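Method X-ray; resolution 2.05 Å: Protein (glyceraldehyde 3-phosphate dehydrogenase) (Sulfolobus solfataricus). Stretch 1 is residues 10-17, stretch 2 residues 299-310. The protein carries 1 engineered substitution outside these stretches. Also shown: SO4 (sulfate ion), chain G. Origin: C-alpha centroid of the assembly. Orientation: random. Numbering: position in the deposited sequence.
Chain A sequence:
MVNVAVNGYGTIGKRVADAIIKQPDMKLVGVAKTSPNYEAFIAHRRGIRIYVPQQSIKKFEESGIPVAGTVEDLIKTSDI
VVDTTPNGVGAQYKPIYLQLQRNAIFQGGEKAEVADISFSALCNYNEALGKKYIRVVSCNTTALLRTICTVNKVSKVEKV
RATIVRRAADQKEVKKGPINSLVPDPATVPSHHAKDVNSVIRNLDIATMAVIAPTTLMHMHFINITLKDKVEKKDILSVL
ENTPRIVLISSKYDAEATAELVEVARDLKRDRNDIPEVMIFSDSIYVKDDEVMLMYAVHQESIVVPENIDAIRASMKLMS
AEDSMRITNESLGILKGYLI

Stretch 1 (10-17) GTIGKRVA
Stretch 2, residues 299-310: HQESIVVPENID

Helix 11-17 packs against the turn and helix of stretch 2, the two helix axes approaching to 9.4 Å with 56° between their N-to-C directions. The register pairs Thr-11 with Glu-301 (CA to CA 6.3 Å) and Val-16 with Val-305 (CA to CA 5.6 Å); 452 Å² is buried, with no direct hydrogen bond across. His-299 (phi/psi -86/101, chi1 t) is hydrogen-bonded to the acid: its NE2 donates to Glu-301 OE1 at 2.6 Å, while its ND1 and Ser-302 OG share a hydrogen bond of 3.0 Å. Gln-300 (-69/-23) touches stretch 1 through its backbone, O lying 4.0 Å from Ile-12 CD1. Glu-301 (-70/-24; chi1 m, chi2 t) is the hub. Its CG meets Thr-11 CG2 at 3.8 Å, its O lies 3.6 Å from Ile-12 CD1 and 3.0 Å from Arg-15 CD, and its CB covers one face of the Arg-15 guanidinium. The salt bridge from Arg-15 NH2 to Glu-301 OE2 is long, 3.7 Å; OE2 lies well out of the guanidinium plane, so the attraction is between charges only. One water completes the link, accepting from Arg-15 NH1 and donating to Glu-301 OE2, each at 2.8 Å. Arg-15 (m, t, t) also sends NH1 back to Thr-11 O, 3.0 Å. Ser-302 (-127/-17, chi1 p) has its CB 4.5 Å from Arg-15 NE. Ile-303 points away. Val-304 (chi1 m) packs its CG2 on Ile-12 CG2 at 4.1 Å; Ile-12 is m, m. Val-305 (-55/-57, chi1 t) directs CG2 to Arg-15 CB at 3.7 Å and to Val-16 CG2 at 4.3 Å; Val-16 is also t. Pro-306 points away. Asn-308 (chi1 -88°) points toward stretch 1: its CB lies 4.0 Å from Val-16 CG2, while its ND2 bonds Val-304 O at 3.0 Å. Ile-309 (m, m) ends the contact, CD1 4.4 Å from Val-16 O.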

# COMPACT_ATOMS: atom_id res chain seq x y z
N GLY A 10 -7.80 3.27 -15.11
CA GLY A 10 -7.45 1.97 -14.47
C GLY A 10 -6.19 2.22 -13.64
O GLY A 10 -5.98 3.36 -13.19
N THR A 11 -5.30 1.23 -13.51
CA THR A 11 -4.09 1.43 -12.69
C THR A 11 -3.29 2.66 -13.12
O THR A 11 -2.88 3.44 -12.29
CB THR A 11 -3.14 0.21 -12.91
OG1 THR A 11 -3.87 -0.90 -12.39
CG2 THR A 11 -1.84 0.36 -12.14
N ILE A 12 -2.98 2.73 -14.43
CA ILE A 12 -2.18 3.85 -14.94
C ILE A 12 -3.02 5.15 -15.03
O ILE A 12 -2.57 6.20 -14.62
CB ILE A 12 -1.61 3.55 -16.32
CG1 ILE A 12 -0.90 2.19 -16.40
CG2 ILE A 12 -0.68 4.66 -16.81
CD1 ILE A 12 0.12 1.95 -15.30
N GLY A 13 -4.21 5.07 -15.64
CA GLY A 13 -5.07 6.23 -15.82
C GLY A 13 -5.39 6.96 -14.53
O GLY A 13 -5.23 8.17 -14.44
N LYS A 14 -5.81 6.25 -13.47
CA LYS A 14 -6.08 6.94 -12.20
C LYS A 14 -4.84 7.72 -11.77
O LYS A 14 -4.95 8.84 -11.22
CB LYS A 14 -6.62 5.99 -11.15
CG LYS A 14 -5.63 5.07 -10.43
CD LYS A 14 -6.46 4.05 -9.61
CE LYS A 14 -5.64 2.85 -9.19
NZ LYS A 14 -6.42 1.98 -8.25
N ARG A 15 -3.63 7.19 -11.92
CA ARG A 15 -2.43 7.89 -11.52
C ARG A 15 -2.06 8.96 -12.57
O ARG A 15 -1.52 10.00 -12.15
CB ARG A 15 -1.24 6.93 -11.35
CG ARG A 15 -1.51 5.83 -10.33
CD ARG A 15 -0.54 4.64 -10.59
NE ARG A 15 -0.32 4.03 -9.23
CZ ARG A 15 -1.11 3.05 -8.79
NH1 ARG A 15 -2.10 2.60 -9.55
NH2 ARG A 15 -0.89 2.49 -7.61
N VAL A 16 -2.37 8.78 -13.83
CA VAL A 16 -2.04 9.90 -14.77
C VAL A 16 -3.00 11.06 -14.51
O VAL A 16 -2.59 12.23 -14.54
CB VAL A 16 -1.95 9.47 -16.21
CG1 VAL A 16 -1.83 10.71 -17.10
CG2 VAL A 16 -0.66 8.59 -16.43
N ALA A 17 -4.24 10.73 -14.13
CA ALA A 17 -5.21 11.80 -13.79
C ALA A 17 -4.74 12.58 -12.58
O ALA A 17 -4.67 13.82 -12.66
CB ALA A 17 -6.60 11.25 -13.66
N HIS A 299 8.65 -0.66 -10.31
CA HIS A 299 7.27 -0.61 -9.82
C HIS A 299 6.37 -0.31 -11.00
O HIS A 299 6.22 0.87 -11.42
CB HIS A 299 7.06 0.38 -8.68
CG HIS A 299 5.63 0.37 -8.19
ND1 HIS A 299 4.94 1.51 -7.88
CD2 HIS A 299 4.75 -0.63 -8.00
CE1 HIS A 299 3.70 1.22 -7.52
NE2 HIS A 299 3.57 -0.10 -7.57
N GLN A 300 5.73 -1.34 -11.52
CA GLN A 300 4.99 -1.24 -12.77
C GLN A 300 3.74 -0.38 -12.66
O GLN A 300 3.28 0.09 -13.70
CB GLN A 300 4.57 -2.57 -13.41
CG GLN A 300 3.54 -3.35 -12.59
CD GLN A 300 4.05 -3.82 -11.27
OE1 GLN A 300 5.26 -4.02 -11.02
NE2 GLN A 300 3.15 -4.01 -10.30
N GLU A 301 3.19 -0.22 -11.46
CA GLU A 301 1.98 0.62 -11.42
C GLU A 301 2.27 2.10 -11.68
O GLU A 301 1.34 2.82 -12.07
CB GLU A 301 1.32 0.46 -10.05
CG GLU A 301 0.80 -1.00 -9.83
CD GLU A 301 0.26 -1.07 -8.38
OE1 GLU A 301 1.07 -0.95 -7.44
OE2 GLU A 301 -0.95 -1.19 -8.22
N SER A 302 3.48 2.54 -11.43
CA SER A 302 3.78 3.96 -11.52
C SER A 302 4.93 4.42 -12.38
O SER A 302 5.02 5.66 -12.57
CB SER A 302 4.06 4.44 -10.08
OG SER A 302 5.23 3.94 -9.53
N ILE A 303 5.87 3.60 -12.80
CA ILE A 303 7.02 4.08 -13.55
C ILE A 303 6.69 4.95 -14.75
O ILE A 303 7.37 5.98 -14.91
CB ILE A 303 7.98 2.94 -13.95
CG1 ILE A 303 9.17 3.56 -14.72
CG2 ILE A 303 7.22 1.88 -14.76
CD1 ILE A 303 10.38 2.61 -14.83
N VAL A 304 5.61 4.70 -15.48
CA VAL A 304 5.33 5.50 -16.66
C VAL A 304 4.55 6.78 -16.37
O VAL A 304 4.33 7.56 -17.32
CB VAL A 304 4.68 4.75 -17.82
CG1 VAL A 304 5.59 3.63 -18.32
CG2 VAL A 304 3.29 4.22 -17.54
N VAL A 305 4.09 7.00 -15.17
CA VAL A 305 3.33 8.23 -14.86
C VAL A 305 4.07 9.50 -15.20
O VAL A 305 3.54 10.25 -16.05
CB VAL A 305 2.83 8.15 -13.40
CG1 VAL A 305 2.13 9.42 -12.94
CG2 VAL A 305 1.85 6.97 -13.35
N PRO A 306 5.26 9.80 -14.70
CA PRO A 306 6.01 10.97 -15.06
C PRO A 306 6.31 11.04 -16.54
O PRO A 306 6.22 12.14 -17.15
CB PRO A 306 7.23 10.99 -14.16
CG PRO A 306 7.40 9.55 -13.78
CD PRO A 306 6.03 8.93 -13.77
N GLU A 307 6.55 9.92 -17.22
CA GLU A 307 6.77 9.86 -18.64
C GLU A 307 5.58 10.37 -19.44
O GLU A 307 5.74 11.10 -20.41
CB GLU A 307 7.09 8.40 -19.11
CG GLU A 307 8.26 7.78 -18.36
CD GLU A 307 9.55 8.55 -18.47
OE1 GLU A 307 9.72 9.21 -19.52
OE2 GLU A 307 10.38 8.61 -17.52
N ASN A 308 4.36 10.05 -19.00
CA ASN A 308 3.17 10.52 -19.70
C ASN A 308 3.03 12.05 -19.54
O ASN A 308 2.61 12.73 -20.50
CB ASN A 308 1.92 9.80 -19.20
CG ASN A 308 1.60 8.50 -19.90
OD1 ASN A 308 0.94 8.49 -20.94
ND2 ASN A 308 2.08 7.40 -19.35
N ILE A 309 3.42 12.57 -18.38
CA ILE A 309 3.37 14.03 -18.20
C ILE A 309 4.33 14.74 -19.14
O ILE A 309 3.97 15.69 -19.88
CB ILE A 309 3.61 14.43 -16.74
CG1 ILE A 309 2.57 13.82 -15.80
CG2 ILE A 309 3.57 15.97 -16.63
CD1 ILE A 309 1.12 14.02 -16.21
N ASP A 310 5.58 14.26 -19.26
CA ASP A 310 6.52 14.87 -20.20
C ASP A 310 6.09 14.73 -21.63
O ASP A 310 6.31 15.64 -22.47
CB ASP A 310 7.92 14.28 -19.99
CG ASP A 310 8.49 14.63 -18.64
OD1 ASP A 310 8.24 15.79 -18.19
OD2 ASP A 310 9.18 13.80 -18.01
S SO4 G . -6.52 -2.17 -14.93
O1 SO4 G . -7.37 -1.81 -13.75
O2 SO4 G . -5.32 -1.26 -14.96
O3 SO4 G . -7.31 -1.99 -16.19
O4 SO4 G . -6.07 -3.60 -14.83
O HOH W 1 -3.29 0.12 -8.99